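Local coordinates for protein nicotinate phosphoribosyltransferase (PDB 4HL7) that probably catalyses the ATP-driven formation of nicotinate ribonucleotide from nicotinate and phosphoribosyl diphosphate, an entry step of NAD biosynthesis, at residues Arg126-Ile129 / Leu130-Thr133; Tyr216-Ala219 / Arg220-Leu224. All coordinates share one frame; numbering follows the deposited sequence.

Contact 1. Residues Arg126-Ile129 / Leu130-Thr133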
loop_
_atom_site.group_PDB
_atom_site.type_symbol
_atom_site.label_atom_id
_atom_site.label_comp_id
_atom_site.label_asym_id
_atom_site.label_seq_id
_atom_site.Cartn_x
_atom_site.Cartn_y
_atom_site.Cartn_z
ATOM N N ARG A 126 15.057 -7.914 -3.209
ATOM C CA ARG A 126 14.251 -8.749 -4.110
ATOM C C ARG A 126 13.546 -9.923 -3.354
ATOM O O ARG A 126 12.434 -10.250 -3.641
ATOM C CB ARG A 126 15.128 -9.321 -5.204
ATOM C CG ARG A 126 14.372 -10.143 -6.275
ATOM C CD ARG A 126 15.324 -11.208 -6.844
ATOM N NE ARG A 126 14.721 -11.919 -7.971
ATOM C CZ ARG A 126 14.177 -13.121 -7.920
ATOM N NH1 ARG A 126 14.205 -13.857 -6.809
ATOM N NH2 ARG A 126 13.647 -13.605 -9.025
ATOM N N ASP A 127 14.212 -10.519 -2.402
ATOM C CA ASP A 127 13.690 -11.692 -1.734
ATOM C C ASP A 127 12.747 -11.411 -0.561
ATOM O O ASP A 127 12.031 -12.342 -0.089
ATOM C CB ASP A 127 14.810 -12.578 -1.349
ATOM C CG ASP A 127 15.552 -13.120 -2.625
ATOM O OD1 ASP A 127 16.591 -13.655 -2.457
ATOM O OD2 ASP A 127 15.057 -12.919 -3.764
ATOM N N THR A 128 12.713 -10.156 -0.141
ATOM C CA THR A 128 11.887 -9.776 1.049
ATOM C C THR A 128 10.731 -8.845 0.690
ATOM O O THR A 128 9.842 -8.637 1.530
ATOM C CB THR A 128 12.696 -9.175 2.205
ATOM O OG1 THR A 128 13.342 -7.961 1.808
ATOM C CG2 THR A 128 13.744 -10.198 2.780
ATOM N N ILE A 129 10.776 -8.264 -0.512
ATOM C CA ILE A 129 9.768 -7.242 -0.853
ATOM C C ILE A 129 8.324 -7.802 -0.817
ATOM O O ILE A 129 7.389 -7.092 -0.482
ATOM C CB ILE A 129 10.061 -6.504 -2.185
ATOM C CG1 ILE A 129 8.991 -5.396 -2.403
ATOM C CG2 ILE A 129 10.035 -7.452 -3.347
ATOM C CD1 ILE A 129 9.413 -4.306 -3.307
ATOM N N LEU A 130 8.148 -9.083 -1.143
ATOM C CA LEU A 130 6.804 -9.635 -1.120
ATOM C C LEU A 130 6.188 -9.857 0.270
ATOM O O LEU A 130 4.977 -10.077 0.351
ATOM C CB LEU A 130 6.705 -10.926 -1.945
ATOM C CG LEU A 130 7.121 -10.839 -3.419
ATOM C CD1 LEU A 130 6.830 -12.173 -4.094
ATOM C CD2 LEU A 130 6.448 -9.664 -4.132
ATOM N N TYR A 131 6.995 -9.842 1.330
ATOM C CA TYR A 131 6.464 -10.140 2.679
ATOM C C TYR A 131 5.390 -9.166 3.100
ATOM O O TYR A 131 4.425 -9.559 3.694
ATOM C CB TYR A 131 7.543 -10.098 3.801
ATOM C CG TYR A 131 8.332 -11.399 3.984
ATOM C CD1 TYR A 131 9.681 -11.464 3.684
ATOM C CD2 TYR A 131 7.702 -12.527 4.451
ATOM C CE1 TYR A 131 10.403 -12.639 3.847
ATOM C CE2 TYR A 131 8.403 -13.716 4.627
ATOM C CZ TYR A 131 9.738 -13.768 4.342
ATOM O OH TYR A 131 10.441 -14.948 4.551
ATOM N N GLU A 132 5.634 -7.872 2.855
ATOM C CA GLU A 132 4.845 -6.810 3.494
ATOM C C GLU A 132 3.357 -7.082 3.598
ATOM O O GLU A 132 2.812 -7.063 4.731
ATOM C CB GLU A 132 5.077 -5.451 2.747
ATOM C CG GLU A 132 4.174 -4.331 3.228
ATOM C CD GLU A 132 4.481 -3.009 2.544
ATOM O OE1 GLU A 132 5.554 -2.905 1.936
ATOM O OE2 GLU A 132 3.662 -2.071 2.704
ATOM N N THR A 133 2.664 -7.268 2.470
ATOM C CA THR A 133 1.187 -7.384 2.548
ATOM C C THR A 133 0.788 -8.749 3.050
ATOM O O THR A 133 -0.320 -8.901 3.523
ATOM C CB THR A 133 0.385 -7.003 1.259
ATOM O OG1 THR A 133 0.498 -7.996 0.249
ATOM C CG2 THR A 133 0.804 -5.588 0.762
HETATM O O HOH W 1 10.132 -11.085 -2.202
HETATM O O HOH W 2 8.320 -6.540 2.669
#
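Tyr-131 turns back onto Thr-128 where the short helix 125-128 gives way to the long helix 131-147, at a junction that lies in the N-terminal domain. Its CB lies 3.5 Å from Thr-128 O. With CG anti to its own carbonyl carbon (chi1 -85°), the ring runs back alongside the preceding turn: CG passes Thr-128 O at 4.0 Å, CD1 comes 3.6 Å from the same oxygen, which sits at the ring's edge, and 4.1 Å from Thr-128 CB, CE1 passes Asp-127 O at 4.3 Å, and OH ends on Gln-103 OE1 while the ring stacks with Phe-98. A tyrosine suits this buried place because an edge of its ring lies along the turn and its hydroxyl still finds a partner.

Thr-128 O is held twice. Tyr-131 N donates to it over 3.1 Å with an N-H...O angle of 158°, arriving well above the carbonyl plane, and water 2 also donates to it. Thr-128 OG1 bonds back to Ser-124 O, just before that helix. Glu-132 adds a buried carboxylate, which Lys-23 and Arg-187 balance.

Waters take over two links that an unbroken helix would make directly. Water 2 accepts a weak bond from Glu-132 N, and water 1 donates to Arg-126 O at 2.8 Å while accepting from Leu-130 N at 3.0 Å.

Contact 2. Residues Tyr216-Ala219 / Arg220-Leu224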
loop_
_atom_site.group_PDB
_atom_site.type_symbol
_atom_site.label_atom_id
_atom_site.label_comp_id
_atom_site.label_asym_id
_atom_site.label_seq_id
_atom_site.Cartn_x
_atom_site.Cartn_y
_atom_site.Cartn_z
ATOM N N TYR A 216 -3.562 -9.288 -7.090
ATOM C CA TYR A 216 -3.417 -10.115 -8.316
ATOM C C TYR A 216 -4.323 -11.344 -8.242
ATOM O O TYR A 216 -5.000 -11.742 -9.249
ATOM C CB TYR A 216 -1.941 -10.578 -8.495
ATOM C CG TYR A 216 -1.115 -9.689 -9.424
ATOM C CD1 TYR A 216 -1.658 -9.212 -10.612
ATOM C CD2 TYR A 216 0.215 -9.360 -9.109
ATOM C CE1 TYR A 216 -0.899 -8.404 -11.490
ATOM C CE2 TYR A 216 0.994 -8.563 -9.964
ATOM C CZ TYR A 216 0.441 -8.121 -11.180
ATOM O OH TYR A 216 1.193 -7.296 -12.046
ATOM N N HIS A 217 -4.313 -12.006 -7.095
ATOM C CA HIS A 217 -5.120 -13.236 -6.933
ATOM C C HIS A 217 -6.590 -13.032 -7.204
ATOM O O HIS A 217 -7.250 -13.851 -7.914
ATOM C CB HIS A 217 -4.927 -13.810 -5.528
ATOM C CG HIS A 217 -5.660 -15.109 -5.301
ATOM N ND1 HIS A 217 -5.092 -16.301 -5.499
ATOM C CD2 HIS A 217 -6.968 -15.360 -4.904
ATOM C CE1 HIS A 217 -5.975 -17.277 -5.234
ATOM N NE2 HIS A 217 -7.115 -16.709 -4.857
ATOM N N PHE A 218 -7.133 -11.949 -6.671
ATOM C CA PHE A 218 -8.569 -11.633 -6.841
ATOM C C PHE A 218 -8.821 -10.955 -8.192
ATOM O O PHE A 218 -9.901 -11.111 -8.726
ATOM C CB PHE A 218 -9.083 -10.773 -5.650
ATOM C CG PHE A 218 -9.221 -11.561 -4.365
ATOM C CD1 PHE A 218 -9.897 -12.795 -4.356
ATOM C CD2 PHE A 218 -8.634 -11.100 -3.165
ATOM C CE1 PHE A 218 -9.961 -13.586 -3.196
ATOM C CE2 PHE A 218 -8.729 -11.858 -2.012
ATOM C CZ PHE A 218 -9.378 -13.100 -2.013
ATOM N N ALA A 219 -7.816 -10.275 -8.761
ATOM C CA ALA A 219 -7.916 -9.796 -10.168
ATOM C C ALA A 219 -8.137 -11.009 -11.090
ATOM O O ALA A 219 -9.042 -11.012 -11.918
ATOM C CB ALA A 219 -6.684 -9.000 -10.592
ATOM N N ARG A 220 -7.350 -12.053 -10.882
ATOM C CA ARG A 220 -7.604 -13.333 -11.560
ATOM C C ARG A 220 -8.974 -13.901 -11.324
ATOM O O ARG A 220 -9.666 -14.221 -12.289
ATOM C CB ARG A 220 -6.525 -14.380 -11.257
ATOM C CG ARG A 220 -6.725 -15.730 -11.979
ATOM C CD ARG A 220 -5.547 -16.698 -11.740
ATOM N NE ARG A 220 -5.294 -16.908 -10.314
ATOM C CZ ARG A 220 -4.214 -17.499 -9.803
ATOM N NH1 ARG A 220 -3.269 -17.989 -10.616
ATOM N NH2 ARG A 220 -4.084 -17.616 -8.475
ATOM N N GLU A 221 -9.339 -14.087 -10.065
ATOM C CA GLU A 221 -10.553 -14.796 -9.724
ATOM C C GLU A 221 -11.763 -14.130 -10.351
ATOM O O GLU A 221 -12.737 -14.808 -10.802
ATOM C CB GLU A 221 -10.719 -14.850 -8.212
ATOM C CG GLU A 221 -12.091 -15.344 -7.806
ATOM C CD GLU A 221 -12.149 -15.894 -6.396
ATOM O OE1 GLU A 221 -11.121 -15.884 -5.698
ATOM O OE2 GLU A 221 -13.235 -16.343 -5.978
ATOM N N PHE A 222 -11.742 -12.800 -10.381
ATOM C CA PHE A 222 -12.947 -12.053 -10.808
ATOM C C PHE A 222 -12.794 -11.382 -12.174
ATOM O O PHE A 222 -13.652 -10.600 -12.564
ATOM C CB PHE A 222 -13.304 -10.991 -9.733
ATOM C CG PHE A 222 -13.719 -11.584 -8.440
ATOM C CD1 PHE A 222 -14.922 -12.285 -8.348
ATOM C CD2 PHE A 222 -12.905 -11.486 -7.321
ATOM C CE1 PHE A 222 -15.316 -12.867 -7.166
ATOM C CE2 PHE A 222 -13.296 -12.046 -6.123
ATOM C CZ PHE A 222 -14.509 -12.729 -6.029
ATOM N N ASP A 223 -11.665 -11.624 -12.863
ATOM C CA ASP A 223 -11.400 -11.016 -14.167
ATOM C C ASP A 223 -11.516 -9.511 -14.060
ATOM O O ASP A 223 -12.270 -8.853 -14.816
ATOM C CB ASP A 223 -12.343 -11.581 -15.252
ATOM C CG ASP A 223 -11.989 -11.069 -16.663
ATOM O OD1 ASP A 223 -10.777 -10.870 -16.984
ATOM O OD2 ASP A 223 -12.913 -10.809 -17.441
ATOM N N LEU A 224 -10.788 -8.961 -13.087
ATOM C CA LEU A 224 -10.717 -7.536 -12.900
ATOM C C LEU A 224 -9.325 -7.129 -13.256
ATOM O O LEU A 224 -8.399 -7.946 -13.180
ATOM C CB LEU A 224 -11.003 -7.163 -11.428
ATOM C CG LEU A 224 -12.427 -7.480 -11.018
ATOM C CD1 LEU A 224 -12.557 -7.320 -9.515
ATOM C CD2 LEU A 224 -13.395 -6.541 -11.736
HETATM O O HOH W 3 -7.029 -16.414 -8.208
HETATM O O HOH W 4 -9.902 -17.456 -3.939
#
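Phe-218 and Phe-222, one helical turn apart, lie side by side and point the same way, with CD1 of Phe-218 3.9 Å from CE2 of Phe-222. This is the close-packed flank: large flat rings suit it because helix 192-205 lies against both, through Leu-199 and Ala-200 among others. The Phe-222 ring also comes close to the backbone of the turn before, CD2 lying 3.3 Å from Phe-218 O. On the same helix the small Ala-219 lets the chain fold over it, and its CB comes within 3.3 Å of Leu-224 O.

That return of the chain is a Schellman motif, closing helix 216-222, which follows strand 210-213 in the parallel alpha/beta part of the enzyme. Asp-223 takes a positive phi of 55°, and Leu-224 N then donates to a lone pair of Ala-219 O over 2.9 Å, in the carbonyl plane. A weaker bond joins Asp-223 N to Arg-220 O.

The flank bearing His-217, Arg-220 and Glu-221 is looser; long polar chains suit it because water and ionic partners such as Asp-74, paired with Arg-220 NH1, meet them there. Arg-220 bends at its third torsion (chi3 55°), bringing NE to water 3, which donates to His-217 O at 2.6 Å and sits 3.2 Å above the His-217 ring plane, over its centre. Guanidinium and imidazole planes stand 81° apart, Arg-220 NH2 and His-217 ND1 being their nearest atoms, with ND1 at the guanidinium edge; ND1 bonds to Ser-15. Glu-221, extended beyond CG, sends OE1 to the edge of the Phe-218 ring, 3.6 Å from CD1, where a carboxylate oxygen would meet the slightly positive ring hydrogens. Water 4 donates to Glu-221 OE1 at 2.7 Å and hydrogen-bonds His-217 NE2.

In the fold
Contacts 1 and 2 do not touch: their centres are about 20 Å apart and their nearest atoms about 8 Å. Contact 1 belongs to the N-terminal domain and its centre is about 12 Å from the centre of the chain, whereas that of contact 2, on the alpha/beta part, is about 18 Å from it. Helix 21-33 links them, since Met-26 and Ile-30 pack on Ile-129, Lys-23 reaches Ile-129, and Ala-21, Ile-24 and Asn-25 meet Tyr-216. Arg-187, beside contact 1, precedes helix 192-205, beside contact 2, in the chain. His-232, the predicted site of autocatalytic phosphorylation, follows contact 2 in the chain and is unmodified here.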